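Local structure of glutathione S-transferase (Bombyx mori, 5ZFG) at residues B[85-89]-B[90-94]; B[95-98]-B[99-103]. The protein probably transfers glutathione to electrophilic compounds and metabolises the insecticide diazinon. One frame throughout, in Å; residues are numbered along the deposited sequence.

Contact 1. Residues B[85-89]-B[90-94]; sequences YPQDP and KSRAI
The guanidinium of Arg92, in one of its two conformers, lies flat over one face of the Tyr85 ring: the planes are 12° apart, and CZ of Arg92 sits 3.6 Å from the ring centroid, a stacked cation-pi pair. The same group turns its edge to the backbone: NE donates to Pro86 O almost within the guanidinium plane, a bond whose modelled shortness is doubtful given the disorder. Arg92 NH1 reaches Tyr85 O at 2.8 Å, meeting it from above the carbonyl plane, and adds a weak bond to Pro86 O. Arg92 gets there because CG is anti to N (chi1 175°) and the chain bends at chi3. Asp88 OD2 accepts from Ser91 N at 3.0 Å and Ser91 OG at 2.8 Å, both on its anti side and somewhat out of the carboxylate plane, while a water bridges OD1 and Lys90 N. Arg92 N bonds to Asp88 O at 2.7 Å. Arg92 NH2 forms a salt bridge with Asp76 OD1 of helix 67-78 in the same chain, and Tyr85 OH bonds to Asn96. With a leucine in place of Tyr85, the guanidinium would probably lose its aromatic bed and be freer to turn, and Asn96 would be left without its hydroxyl mate. Pro89 packs on Lys77 of the second subunit. Asp88 thus N-caps helix 89-114, followed by a proline, at the entry to the helical C-terminal domain of the GST fold.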
loop_
_atom_site.group_PDB
_atom_site.type_symbol
_atom_site.label_atom_id
_atom_site.label_comp_id
_atom_site.label_asym_id
_atom_site.label_seq_id
_atom_site.Cartn_x
_atom_site.Cartn_y
_atom_site.Cartn_z
ATOM N N TYR B 85 -1.131 -14.544 -8.262
ATOM C CA TYR B 85 -0.182 -13.922 -7.329
ATOM C C TYR B 85 1.070 -14.786 -7.295
ATOM O O TYR B 85 1.231 -15.646 -6.419
ATOM C CB TYR B 85 -0.789 -13.773 -5.931
ATOM C CG TYR B 85 -0.052 -12.835 -4.971
ATOM C CD1 TYR B 85 0.749 -11.795 -5.438
ATOM C CD2 TYR B 85 -0.177 -13.004 -3.595
ATOM C CE1 TYR B 85 1.421 -10.936 -4.551
ATOM C CE2 TYR B 85 0.460 -12.148 -2.696
ATOM C CZ TYR B 85 1.268 -11.117 -3.177
ATOM O OH TYR B 85 1.902 -10.298 -2.257
ATOM N N PRO B 86 1.984 -14.581 -8.241
ATOM C CA PRO B 86 3.148 -15.467 -8.356
ATOM C C PRO B 86 3.979 -15.515 -7.085
ATOM O O PRO B 86 4.077 -14.541 -6.337
ATOM C CB PRO B 86 3.947 -14.851 -9.510
ATOM C CG PRO B 86 2.962 -14.036 -10.284
ATOM C CD PRO B 86 1.984 -13.525 -9.268
ATOM N N GLN B 87 4.611 -16.665 -6.865
ATOM C CA GLN B 87 5.454 -16.866 -5.695
ATOM C C GLN B 87 6.907 -16.491 -5.941
ATOM O O GLN B 87 7.639 -16.264 -4.977
ATOM C CB GLN B 87 5.371 -18.324 -5.226
ATOM C CG GLN B 87 3.968 -18.735 -4.821
ATOM C CD GLN B 87 3.852 -20.216 -4.523
ATOM O OE1 GLN B 87 3.728 -20.617 -3.362
ATOM N NE2 GLN B 87 3.881 -21.040 -5.570
ATOM N N ASP B 88 7.335 -16.418 -7.198
ATOM C CA ASP B 88 8.699 -16.011 -7.492
ATOM C C ASP B 88 8.925 -14.607 -6.938
ATOM O O ASP B 88 8.140 -13.700 -7.242
ATOM C CB ASP B 88 8.950 -16.014 -8.992
ATOM C CG ASP B 88 10.267 -15.363 -9.350
ATOM O OD1 ASP B 88 11.325 -15.946 -8.995
ATOM O OD2 ASP B 88 10.248 -14.267 -9.963
ATOM N N PRO B 89 9.983 -14.380 -6.155
ATOM C CA PRO B 89 10.125 -13.072 -5.481
ATOM C C PRO B 89 10.102 -11.877 -6.417
ATOM O O PRO B 89 9.426 -10.886 -6.113
ATOM C CB PRO B 89 11.466 -13.219 -4.745
ATOM C CG PRO B 89 11.533 -14.702 -4.443
ATOM C CD PRO B 89 10.990 -15.349 -5.689
ATOM N N LYS B 90 10.832 -11.923 -7.537
ATOM C CA LYS B 90 10.829 -10.795 -8.467
ATOM C C LYS B 90 9.454 -10.590 -9.093
ATOM O O LYS B 90 8.953 -9.460 -9.159
ATOM C CB LYS B 90 11.884 -10.996 -9.555
ATOM C CG LYS B 90 11.985 -9.827 -10.522
ATOM C CD LYS B 90 13.134 -10.023 -11.495
ATOM C CE LYS B 90 13.034 -9.057 -12.660
ATOM N NZ LYS B 90 14.186 -9.259 -13.585
ATOM N N SER B 91 8.834 -11.668 -9.581
ATOM C CA SER B 91 7.508 -11.531 -10.180
ATOM C C SER B 91 6.494 -11.054 -9.145
ATOM O O SER B 91 5.605 -10.247 -9.453
ATOM C CB SER B 91 7.067 -12.862 -10.793
ATOM O OG SER B 91 8.109 -13.423 -11.583
ATOM N N ARG B 92 6.629 -11.534 -7.911
ATOM C CA ARG B 92 5.730 -11.099 -6.847
ATOM C C ARG B 92 5.943 -9.628 -6.513
ATOM O O ARG B 92 4.975 -8.902 -6.231
ATOM C CB ARG B 92 5.926 -11.968 -5.607
ATOM C CG ARG B 92 5.117 -11.507 -4.396
ATOM C CD ARG B 92 4.892 -12.654 -3.419
ATOM N NE ARG B 92 3.996 -13.668 -3.968
ATOM C CZ ARG B 92 3.125 -14.365 -3.251
ATOM N NH1 ARG B 92 2.351 -15.264 -3.842
ATOM N NH2 ARG B 92 3.023 -14.167 -1.946
ATOM N N ALA B 93 7.198 -9.168 -6.553
ATOM C CA ALA B 93 7.492 -7.760 -6.280
ATOM C C ALA B 93 6.837 -6.835 -7.298
ATOM O O ALA B 93 6.392 -5.734 -6.944
ATOM C CB ALA B 93 8.993 -7.537 -6.257
ATOM N N ILE B 94 6.792 -7.242 -8.571
ATOM C CA ILE B 94 6.125 -6.409 -9.574
ATOM C C ILE B 94 4.642 -6.272 -9.239
ATOM O O ILE B 94 4.074 -5.172 -9.312
ATOM C CB ILE B 94 6.340 -6.965 -10.997
ATOM C CG1 ILE B 94 7.844 -7.062 -11.327
ATOM C CG2 ILE B 94 5.649 -6.050 -12.036
ATOM C CD1 ILE B 94 8.144 -7.891 -12.576
HETATM O O HOH W 1 12.999 -14.107 -7.994
#

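Contact 2. Residues B[95-98]-B[99-103]; sequences VNHR and LCFNL
Val95 to Asn102 form regular alpha-helix, with Leu99 N bonded to Val95 O at 3.0 Å, Cys100 N to Asn96 O at 3.0 Å, Phe101 N to His97 O at 2.7 Å and Asn102 N to Arg98 O at 3.0 Å. Side chains one turn apart meet along this helix. His97 and Phe101 both hold CG anti to the backbone N (chi1 171° and 165°), and their closest approach is the imidazole CE1 of His97 at 3.8 Å from Phe101 CB, the two side chains set at an oblique angle. Beyond it the imidazole leans on Tyr142, and its NE2 bonds to Gln51 of the second subunit, with a weaker bond to Ser65 there. The Phe101 side chain packs on Val138 and Leu139 of helix 126-146 and Leu163 of helix 160-172. On another flank, Val95 CG1 touches Leu99 CD1 at 4.2 Å, and Leu99 CG rests against Val95 O. Leu99 continues this apolar row onto Leu71 of helix 67-78 and Pro162. Arg98 turns back at chi2 and places its charge against Tyr142 in a cation-pi contact, with a weak bond from NE to Ala151 O. Cys100 packs on Glu66 of the second subunit, and a 1,2-ethanediol, probably from the crystallisation liquor, lies about 3 Å from its side chain. One helix therefore serves several neighbours at once: its flanks join the core of the C-terminal helical bundle of a GST, while Asn96, His97, Cys100 and part of Phe101 meet the second subunit of the dimer.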
loop_
_atom_site.group_PDB
_atom_site.type_symbol
_atom_site.label_atom_id
_atom_site.label_comp_id
_atom_site.label_asym_id
_atom_site.label_seq_id
_atom_site.Cartn_x
_atom_site.Cartn_y
_atom_site.Cartn_z
ATOM N N VAL B 95 3.998 -7.380 -8.847
ATOM C CA VAL B 95 2.605 -7.313 -8.405
ATOM C C VAL B 95 2.469 -6.398 -7.195
ATOM O O VAL B 95 1.610 -5.505 -7.173
ATOM C CB VAL B 95 2.052 -8.718 -8.101
ATOM C CG1 VAL B 95 0.634 -8.604 -7.476
ATOM C CG2 VAL B 95 2.014 -9.559 -9.382
ATOM N N ASN B 96 3.300 -6.618 -6.165
ATOM C CA ASN B 96 3.227 -5.791 -4.962
ATOM C C ASN B 96 3.434 -4.327 -5.294
ATOM O O ASN B 96 2.741 -3.461 -4.749
ATOM C CB ASN B 96 4.259 -6.241 -3.931
ATOM C CG ASN B 96 3.897 -7.561 -3.268
ATOM O OD1 ASN B 96 2.748 -8.027 -3.321
ATOM N ND2 ASN B 96 4.891 -8.183 -2.642
ATOM N N HIS B 97 4.374 -4.035 -6.196
ATOM C CA HIS B 97 4.601 -2.648 -6.576
ATOM C C HIS B 97 3.355 -2.038 -7.203
ATOM O O HIS B 97 2.940 -0.924 -6.854
ATOM C CB HIS B 97 5.747 -2.522 -7.570
ATOM C CG HIS B 97 5.835 -1.134 -8.107
ATOM N ND1 HIS B 97 5.094 -0.710 -9.188
ATOM C CD2 HIS B 97 6.451 -0.033 -7.616
ATOM C CE1 HIS B 97 5.290 0.585 -9.371
ATOM N NE2 HIS B 97 6.113 1.018 -8.432
ATOM N N ARG B 98 2.760 -2.751 -8.162
ATOM C CA ARG B 98 1.600 -2.208 -8.853
ATOM C C ARG B 98 0.431 -1.994 -7.892
ATOM O O ARG B 98 -0.331 -1.033 -8.047
ATOM C CB ARG B 98 1.203 -3.124 -10.023
ATOM C CG ARG B 98 2.264 -3.284 -11.133
ATOM C CD ARG B 98 2.612 -1.980 -11.851
ATOM N NE ARG B 98 3.471 -2.269 -13.002
ATOM C CZ ARG B 98 4.796 -2.350 -12.950
ATOM N NH1 ARG B 98 5.443 -2.129 -11.811
ATOM N NH2 ARG B 98 5.480 -2.652 -14.045
ATOM N N LEU B 99 0.303 -2.843 -6.867
ATOM C CA LEU B 99 -0.711 -2.627 -5.838
ATOM C C LEU B 99 -0.433 -1.338 -5.065
ATOM O O LEU B 99 -1.332 -0.520 -4.854
ATOM C CB LEU B 99 -0.748 -3.824 -4.881
ATOM C CG LEU B 99 -1.344 -5.131 -5.434
ATOM C CD1 LEU B 99 -1.176 -6.286 -4.432
ATOM C CD2 LEU B 99 -2.848 -4.957 -5.805
ATOM N N CYS B 100 0.820 -1.148 -4.642
ATOM C CA CYS B 100 1.191 0.070 -3.925
ATOM C C CYS B 100 0.998 1.307 -4.795
ATOM O O CYS B 100 0.518 2.342 -4.319
ATOM C CB CYS B 100 2.652 -0.016 -3.464
ATOM S SG CYS B 100 2.946 -1.206 -2.137
ATOM N N PHE B 101 1.385 1.205 -6.074
ATOM C CA PHE B 101 1.278 2.318 -7.017
ATOM C C PHE B 101 -0.177 2.732 -7.204
ATOM O O PHE B 101 -0.490 3.923 -7.251
ATOM C CB PHE B 101 1.914 1.906 -8.356
ATOM C CG PHE B 101 1.561 2.818 -9.533
ATOM C CD1 PHE B 101 1.972 4.130 -9.554
ATOM C CD2 PHE B 101 0.851 2.322 -10.626
ATOM C CE1 PHE B 101 1.662 4.974 -10.629
ATOM C CE2 PHE B 101 0.528 3.154 -11.712
ATOM C CZ PHE B 101 0.941 4.481 -11.706
ATOM N N ASN B 102 -1.092 1.764 -7.262
ATOM C CA ASN B 102 -2.501 2.140 -7.336
ATOM C C ASN B 102 -2.949 2.869 -6.080
ATOM O O ASN B 102 -3.640 3.893 -6.157
ATOM C CB ASN B 102 -3.395 0.920 -7.564
ATOM C CG ASN B 102 -4.825 1.335 -7.803
ATOM O OD1 ASN B 102 -5.136 1.859 -8.866
ATOM N ND2 ASN B 102 -5.696 1.140 -6.809
ATOM N N LEU B 103 -2.572 2.356 -4.914
ATOM C CA LEU B 103 -3.006 2.943 -3.650
ATOM C C LEU B 103 -2.386 4.316 -3.431
ATOM O O LEU B 103 -3.076 5.255 -3.005
ATOM C CB LEU B 103 -2.634 2.009 -2.493
ATOM C CG LEU B 103 -2.837 2.502 -1.047
ATOM C CD1 LEU B 103 -4.285 2.893 -0.778
ATOM C CD2 LEU B 103 -2.409 1.436 -0.049
#

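In the fold
Contact 1 and contact 2 follow in series along the chain and share helix 89-114: the loop after helix 67-78 and the helix start make contact 1, the next two and a half turns contact 2. Their centres are 12 Å apart on the same side of the chain's centre, contact 1 farther out at 18 Å and contact 2 at 10 Å. They touch directly, since Tyr85 CD1 and Pro86 CD pack on the methyl groups of Val95, tying the incoming loop to the helix. Both also meet the second subunit, so this helix reaches the dimer partner both at its capped, partly exposed start and along its buried later turns.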